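Long-range contact in RNA-directed RNA polymerase (Infectious pancreatic necrosis virus, PDB 3ZED), which probably acts as the viral RNA-dependent RNA polymerase, extending RNA chains from ribonucleoside triphosphates, and occurs both free and covalently linked to the genome: residues I528-A542 against A565-V577. Sequence-based numbering, arbitrary orientation.
Sequences IVEAVETAPQDGYLA and AIYSRQMEMFVPV
Arg569 reaches out from the turn between strands 563-568 and 573-578 and holds the carbonyl of Ala535 side-on: NE lies 2.8 Å and NH2 2.9 Å from Ala535 O, which sits in the guanidinium plane. The NE bond meets that oxygen from above the carbonyl plane, whereas NH2 comes in only slightly tilted from it. The side chain, extended from CG to NE, crosses that of Gln537, whose amide stacks over one guanidinium face toward its rim, the planes 15° apart. This is flat stacking and not a polar bond, since Gln537 NE2 and Arg569 NH1 are both donors.

A second carbonyl, Leu541 O, is also gripped twice. Ser568 OG donates to Leu541 O over 2.7 Å, in the carbonyl plane on a lone pair, while Gln570 N reaches Leu541 O from above that plane at 3.1 Å. A chi1 of 165° swings Ser568 OG beside its own carbonyl carbon, where it also accepts from Met571 N, an ST motif that steadies the turn, while the same hydroxyl donates across to the loop. Asn677 clamps both sides, ND2 donating to Gln570 OE1 and OD1 accepting from Leu541 N. Two waters bridge the segments, from Ala531 O to Tyr567 N and from Pro536 O to Arg569 N.

Outward, Val532 CG2 makes a CH-pi contact over one face of the Tyr567 ring, 4.1 Å from its centroid, and also touches Phe574 CZ at 3.6 Å. Ala535 CB meets the Tyr567 edge, and Ile528 and Ala531 add methyls around Phe574. Beyond Ser568, Leu541 CD2 packs on Met571 SD and its CD1 meets Val575 CG2 tip to tip.

In this way helix 524-533 and its trailing loop pack against a beta hairpin closed through a G1 bulge at Glu572 and Met573, within the three-stranded antiparallel sheet of the birnavirus polymerase thumb region.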
loop_
_atom_site.group_PDB
_atom_site.type_symbol
_atom_site.label_atom_id
_atom_site.label_comp_id
_atom_site.label_asym_id
_atom_site.label_seq_id
_atom_site.Cartn_x
_atom_site.Cartn_y
_atom_site.Cartn_z
ATOM N N ILE B 528 -23.750 -18.953 -7.534
ATOM C CA ILE B 528 -23.267 -19.668 -6.333
ATOM C C ILE B 528 -23.854 -21.095 -6.329
ATOM O O ILE B 528 -23.112 -22.051 -6.089
ATOM C CB ILE B 528 -23.560 -18.874 -5.022
ATOM C CG1 ILE B 528 -22.792 -17.524 -5.053
ATOM C CG2 ILE B 528 -23.167 -19.679 -3.769
ATOM C CD1 ILE B 528 -23.214 -16.522 -4.029
ATOM N N VAL B 529 -25.153 -21.238 -6.663
ATOM C CA VAL B 529 -25.835 -22.543 -6.747
ATOM C C VAL B 529 -25.145 -23.403 -7.842
ATOM O O VAL B 529 -24.861 -24.580 -7.610
ATOM C CB VAL B 529 -27.369 -22.378 -6.993
ATOM C CG1 VAL B 529 -28.038 -23.705 -7.360
ATOM C CG2 VAL B 529 -28.057 -21.749 -5.788
ATOM N N GLU B 530 -24.838 -22.791 -8.995
ATOM C CA GLU B 530 -24.153 -23.426 -10.123
ATOM C C GLU B 530 -22.745 -23.885 -9.705
ATOM O O GLU B 530 -22.366 -25.006 -10.024
ATOM C CB GLU B 530 -24.071 -22.456 -11.325
ATOM C CG GLU B 530 -23.648 -23.134 -12.616
ATOM C CD GLU B 530 -23.315 -22.243 -13.798
ATOM O OE1 GLU B 530 -23.628 -21.030 -13.753
ATOM O OE2 GLU B 530 -22.759 -22.771 -14.789
ATOM N N ALA B 531 -21.993 -23.031 -8.976
ATOM C CA ALA B 531 -20.647 -23.322 -8.473
ATOM C C ALA B 531 -20.647 -24.564 -7.584
ATOM O O ALA B 531 -19.772 -25.413 -7.712
ATOM C CB ALA B 531 -20.102 -22.124 -7.707
ATOM N N VAL B 532 -21.651 -24.694 -6.721
ATOM C CA VAL B 532 -21.781 -25.835 -5.820
ATOM C C VAL B 532 -22.188 -27.084 -6.616
ATOM O O VAL B 532 -21.609 -28.151 -6.403
ATOM C CB VAL B 532 -22.762 -25.547 -4.645
ATOM C CG1 VAL B 532 -23.041 -26.814 -3.820
ATOM C CG2 VAL B 532 -22.247 -24.427 -3.742
ATOM N N GLU B 533 -23.166 -26.957 -7.530
ATOM C CA GLU B 533 -23.703 -28.092 -8.299
ATOM C C GLU B 533 -22.738 -28.630 -9.357
ATOM O O GLU B 533 -22.738 -29.830 -9.586
ATOM C CB GLU B 533 -25.049 -27.732 -8.941
ATOM C CG GLU B 533 -26.174 -27.777 -7.913
ATOM C CD GLU B 533 -27.540 -27.233 -8.288
ATOM O OE1 GLU B 533 -27.704 -26.742 -9.429
ATOM O OE2 GLU B 533 -28.452 -27.304 -7.431
ATOM N N THR B 534 -21.901 -27.770 -9.964
ATOM C CA THR B 534 -20.927 -28.185 -10.992
ATOM C C THR B 534 -19.578 -28.611 -10.400
ATOM O O THR B 534 -18.703 -29.009 -11.181
ATOM C CB THR B 534 -20.692 -27.084 -12.026
ATOM O OG1 THR B 534 -20.199 -25.911 -11.362
ATOM C CG2 THR B 534 -21.943 -26.791 -12.868
ATOM N N ALA B 535 -19.380 -28.472 -9.050
ATOM C CA ALA B 535 -18.162 -28.890 -8.347
ATOM C C ALA B 535 -17.788 -30.317 -8.791
ATOM O O ALA B 535 -18.639 -31.214 -8.777
ATOM C CB ALA B 535 -18.370 -28.856 -6.829
ATOM N N PRO B 536 -16.554 -30.555 -9.240
ATOM C CA PRO B 536 -16.228 -31.905 -9.734
ATOM C C PRO B 536 -16.172 -32.939 -8.638
ATOM O O PRO B 536 -15.942 -32.612 -7.477
ATOM C CB PRO B 536 -14.870 -31.750 -10.398
ATOM C CG PRO B 536 -14.528 -30.308 -10.325
ATOM C CD PRO B 536 -15.429 -29.612 -9.377
ATOM N N GLN B 537 -16.403 -34.201 -9.021
ATOM C CA GLN B 537 -16.322 -35.330 -8.113
ATOM C C GLN B 537 -14.910 -35.928 -8.157
ATOM O O GLN B 537 -14.492 -36.633 -7.243
ATOM C CB GLN B 537 -17.375 -36.386 -8.502
ATOM C CG GLN B 537 -18.813 -35.906 -8.328
ATOM C CD GLN B 537 -19.346 -36.139 -6.925
ATOM O OE1 GLN B 537 -18.659 -36.648 -6.033
ATOM N NE2 GLN B 537 -20.594 -35.773 -6.698
ATOM N N ASP B 538 -14.181 -35.638 -9.217
ATOM C CA ASP B 538 -12.844 -36.186 -9.408
ATOM C C ASP B 538 -11.730 -35.175 -9.138
ATOM O O ASP B 538 -11.828 -34.002 -9.501
ATOM C CB ASP B 538 -12.700 -36.715 -10.860
ATOM C CG ASP B 538 -12.852 -35.654 -11.934
ATOM O OD1 ASP B 538 -13.934 -35.031 -12.004
ATOM O OD2 ASP B 538 -11.883 -35.435 -12.693
ATOM N N GLY B 539 -10.642 -35.674 -8.565
ATOM C CA GLY B 539 -9.450 -34.871 -8.373
ATOM C C GLY B 539 -9.334 -34.115 -7.077
ATOM O O GLY B 539 -10.001 -34.431 -6.091
ATOM N N TYR B 540 -8.417 -33.150 -7.092
ATOM C CA TYR B 540 -8.026 -32.286 -5.987
ATOM C C TYR B 540 -9.231 -31.658 -5.308
ATOM O O TYR B 540 -10.103 -31.069 -5.981
ATOM C CB TYR B 540 -7.124 -31.147 -6.503
ATOM C CG TYR B 540 -5.704 -31.490 -6.905
ATOM C CD1 TYR B 540 -4.831 -32.104 -6.009
ATOM C CD2 TYR B 540 -5.174 -31.034 -8.111
ATOM C CE1 TYR B 540 -3.484 -32.312 -6.332
ATOM C CE2 TYR B 540 -3.831 -31.226 -8.440
ATOM C CZ TYR B 540 -2.990 -31.860 -7.546
ATOM O OH TYR B 540 -1.683 -32.060 -7.899
ATOM N N LEU B 541 -9.288 -31.810 -3.979
ATOM C CA LEU B 541 -10.306 -31.232 -3.096
ATOM C C LEU B 541 -11.715 -31.702 -3.471
ATOM O O LEU B 541 -12.692 -31.054 -3.099
ATOM C CB LEU B 541 -10.209 -29.665 -3.100
ATOM C CG LEU B 541 -8.866 -29.073 -2.612
ATOM C CD1 LEU B 541 -8.835 -27.573 -2.726
ATOM C CD2 LEU B 541 -8.558 -29.488 -1.153
ATOM N N ALA B 542 -11.807 -32.838 -4.195
ATOM C CA ALA B 542 -13.053 -33.431 -4.691
ATOM C C ALA B 542 -13.110 -34.820 -4.146
ATOM O O ALA B 542 -13.620 -34.992 -3.046
ATOM C CB ALA B 542 -13.082 -33.411 -6.229
ATOM N N ALA B 565 -13.693 -17.803 -6.190
ATOM C CA ALA B 565 -14.079 -18.866 -5.256
ATOM C C ALA B 565 -14.535 -20.097 -6.037
ATOM O O ALA B 565 -15.301 -19.988 -7.000
ATOM C CB ALA B 565 -15.188 -18.376 -4.344
ATOM N N ILE B 566 -14.054 -21.257 -5.624
ATOM C CA ILE B 566 -14.392 -22.532 -6.234
ATOM C C ILE B 566 -14.924 -23.394 -5.080
ATOM O O ILE B 566 -14.424 -23.267 -3.969
ATOM C CB ILE B 566 -13.103 -23.061 -6.956
ATOM C CG1 ILE B 566 -13.062 -22.663 -8.454
ATOM C CG2 ILE B 566 -12.697 -24.512 -6.692
ATOM C CD1 ILE B 566 -14.086 -23.335 -9.399
ATOM N N TYR B 567 -15.964 -24.199 -5.315
ATOM C CA TYR B 567 -16.508 -25.055 -4.257
ATOM C C TYR B 567 -15.772 -26.399 -4.235
ATOM O O TYR B 567 -15.587 -27.009 -5.286
ATOM C CB TYR B 567 -18.018 -25.273 -4.435
ATOM C CG TYR B 567 -18.646 -25.974 -3.257
ATOM C CD1 TYR B 567 -18.967 -25.273 -2.095
ATOM C CD2 TYR B 567 -18.887 -27.346 -3.282
ATOM C CE1 TYR B 567 -19.542 -25.915 -0.999
ATOM C CE2 TYR B 567 -19.456 -28.001 -2.186
ATOM C CZ TYR B 567 -19.758 -27.284 -1.036
ATOM O OH TYR B 567 -20.313 -27.905 0.059
ATOM N N SER B 568 -15.343 -26.834 -3.047
ATOM C CA SER B 568 -14.654 -28.102 -2.773
ATOM C C SER B 568 -15.616 -29.108 -2.137
ATOM O O SER B 568 -16.172 -28.835 -1.076
ATOM C CB SER B 568 -13.459 -27.869 -1.841
ATOM O OG SER B 568 -12.971 -29.079 -1.279
ATOM N N ARG B 569 -15.810 -30.272 -2.781
ATOM C CA ARG B 569 -16.663 -31.347 -2.238
ATOM C C ARG B 569 -16.006 -32.029 -1.030
ATOM O O ARG B 569 -16.710 -32.446 -0.107
ATOM C CB ARG B 569 -16.971 -32.417 -3.306
ATOM C CG ARG B 569 -18.038 -31.982 -4.279
ATOM C CD ARG B 569 -18.445 -33.092 -5.250
ATOM N NE ARG B 569 -19.211 -32.497 -6.350
ATOM C CZ ARG B 569 -20.524 -32.292 -6.330
ATOM N NH1 ARG B 569 -21.257 -32.719 -5.301
ATOM N NH2 ARG B 569 -21.118 -31.673 -7.345
ATOM N N GLN B 570 -14.667 -32.187 -1.059
ATOM C CA GLN B 570 -13.921 -32.841 0.014
ATOM C C GLN B 570 -13.990 -32.040 1.309
ATOM O O GLN B 570 -14.186 -32.619 2.354
ATOM C CB GLN B 570 -12.437 -33.041 -0.382
ATOM C CG GLN B 570 -11.628 -33.851 0.649
ATOM C CD GLN B 570 -10.191 -34.073 0.263
ATOM O OE1 GLN B 570 -9.612 -33.403 -0.592
ATOM N NE2 GLN B 570 -9.571 -35.015 0.896
ATOM N N MET B 571 -13.815 -30.730 1.225
ATOM C CA MET B 571 -13.767 -29.843 2.377
ATOM C C MET B 571 -15.115 -29.221 2.703
ATOM O O MET B 571 -15.285 -28.718 3.816
ATOM C CB MET B 571 -12.717 -28.751 2.146
ATOM C CG MET B 571 -11.318 -29.312 2.000
ATOM S SD MET B 571 -10.086 -28.025 2.051
ATOM C CE MET B 571 -9.946 -27.783 3.848
ATOM N N GLU B 572 -16.082 -29.298 1.752
ATOM C CA GLU B 572 -17.459 -28.786 1.868
ATOM C C GLU B 572 -17.440 -27.285 2.146
ATOM O O GLU B 572 -18.121 -26.774 3.039
ATOM C CB GLU B 572 -18.275 -29.539 2.919
ATOM C CG GLU B 572 -18.737 -30.911 2.461
ATOM C CD GLU B 572 -19.679 -31.529 3.463
ATOM O OE1 GLU B 572 -20.891 -31.232 3.376
ATOM O OE2 GLU B 572 -19.198 -32.222 4.391
ATOM N N MET B 573 -16.639 -26.588 1.351
ATOM C CA MET B 573 -16.476 -25.158 1.462
ATOM C C MET B 573 -15.926 -24.591 0.190
ATOM O O MET B 573 -15.433 -25.322 -0.682
ATOM C CB MET B 573 -15.562 -24.788 2.657
ATOM C CG MET B 573 -14.153 -25.352 2.578
ATOM S SD MET B 573 -13.338 -25.295 4.208
ATOM C CE MET B 573 -12.458 -23.798 4.017
ATOM N N PHE B 574 -16.030 -23.262 0.086
ATOM C CA PHE B 574 -15.425 -22.515 -1.001
ATOM C C PHE B 574 -13.966 -22.276 -0.659
ATOM O O PHE B 574 -13.621 -22.024 0.511
ATOM C CB PHE B 574 -16.148 -21.185 -1.247
ATOM C CG PHE B 574 -17.478 -21.376 -1.917
ATOM C CD1 PHE B 574 -17.579 -21.393 -3.302
ATOM C CD2 PHE B 574 -18.637 -21.511 -1.167
ATOM C CE1 PHE B 574 -18.823 -21.549 -3.925
ATOM C CE2 PHE B 574 -19.874 -21.697 -1.793
ATOM C CZ PHE B 574 -19.958 -21.717 -3.165
ATOM N N VAL B 575 -13.113 -22.404 -1.669
ATOM C CA VAL B 575 -11.667 -22.207 -1.538
ATOM C C VAL B 575 -11.228 -21.161 -2.586
ATOM O O VAL B 575 -11.891 -21.045 -3.620
ATOM C CB VAL B 575 -10.877 -23.537 -1.659
ATOM C CG1 VAL B 575 -11.248 -24.494 -0.531
ATOM C CG2 VAL B 575 -11.087 -24.200 -3.027
ATOM N N PRO B 576 -10.139 -20.393 -2.367
ATOM C CA PRO B 576 -9.750 -19.427 -3.392
ATOM C C PRO B 576 -8.925 -20.037 -4.522
ATOM O O PRO B 576 -8.137 -20.966 -4.326
ATOM C CB PRO B 576 -8.904 -18.423 -2.617
ATOM C CG PRO B 576 -8.258 -19.239 -1.534
ATOM C CD PRO B 576 -9.233 -20.335 -1.196
ATOM N N VAL B 577 -9.085 -19.457 -5.700
ATOM C CA VAL B 577 -8.265 -19.706 -6.871
ATOM C C VAL B 577 -7.943 -18.323 -7.447
ATOM O O VAL B 577 -8.832 -17.432 -7.528
ATOM C CB VAL B 577 -8.817 -20.696 -7.943
ATOM C CG1 VAL B 577 -8.971 -22.098 -7.381
ATOM C CG2 VAL B 577 -10.107 -20.200 -8.611
HETATM O O HOH W 1 -17.327 -24.268 -8.036
HETATM O O HOH W 2 -15.016 -30.620 -5.714
#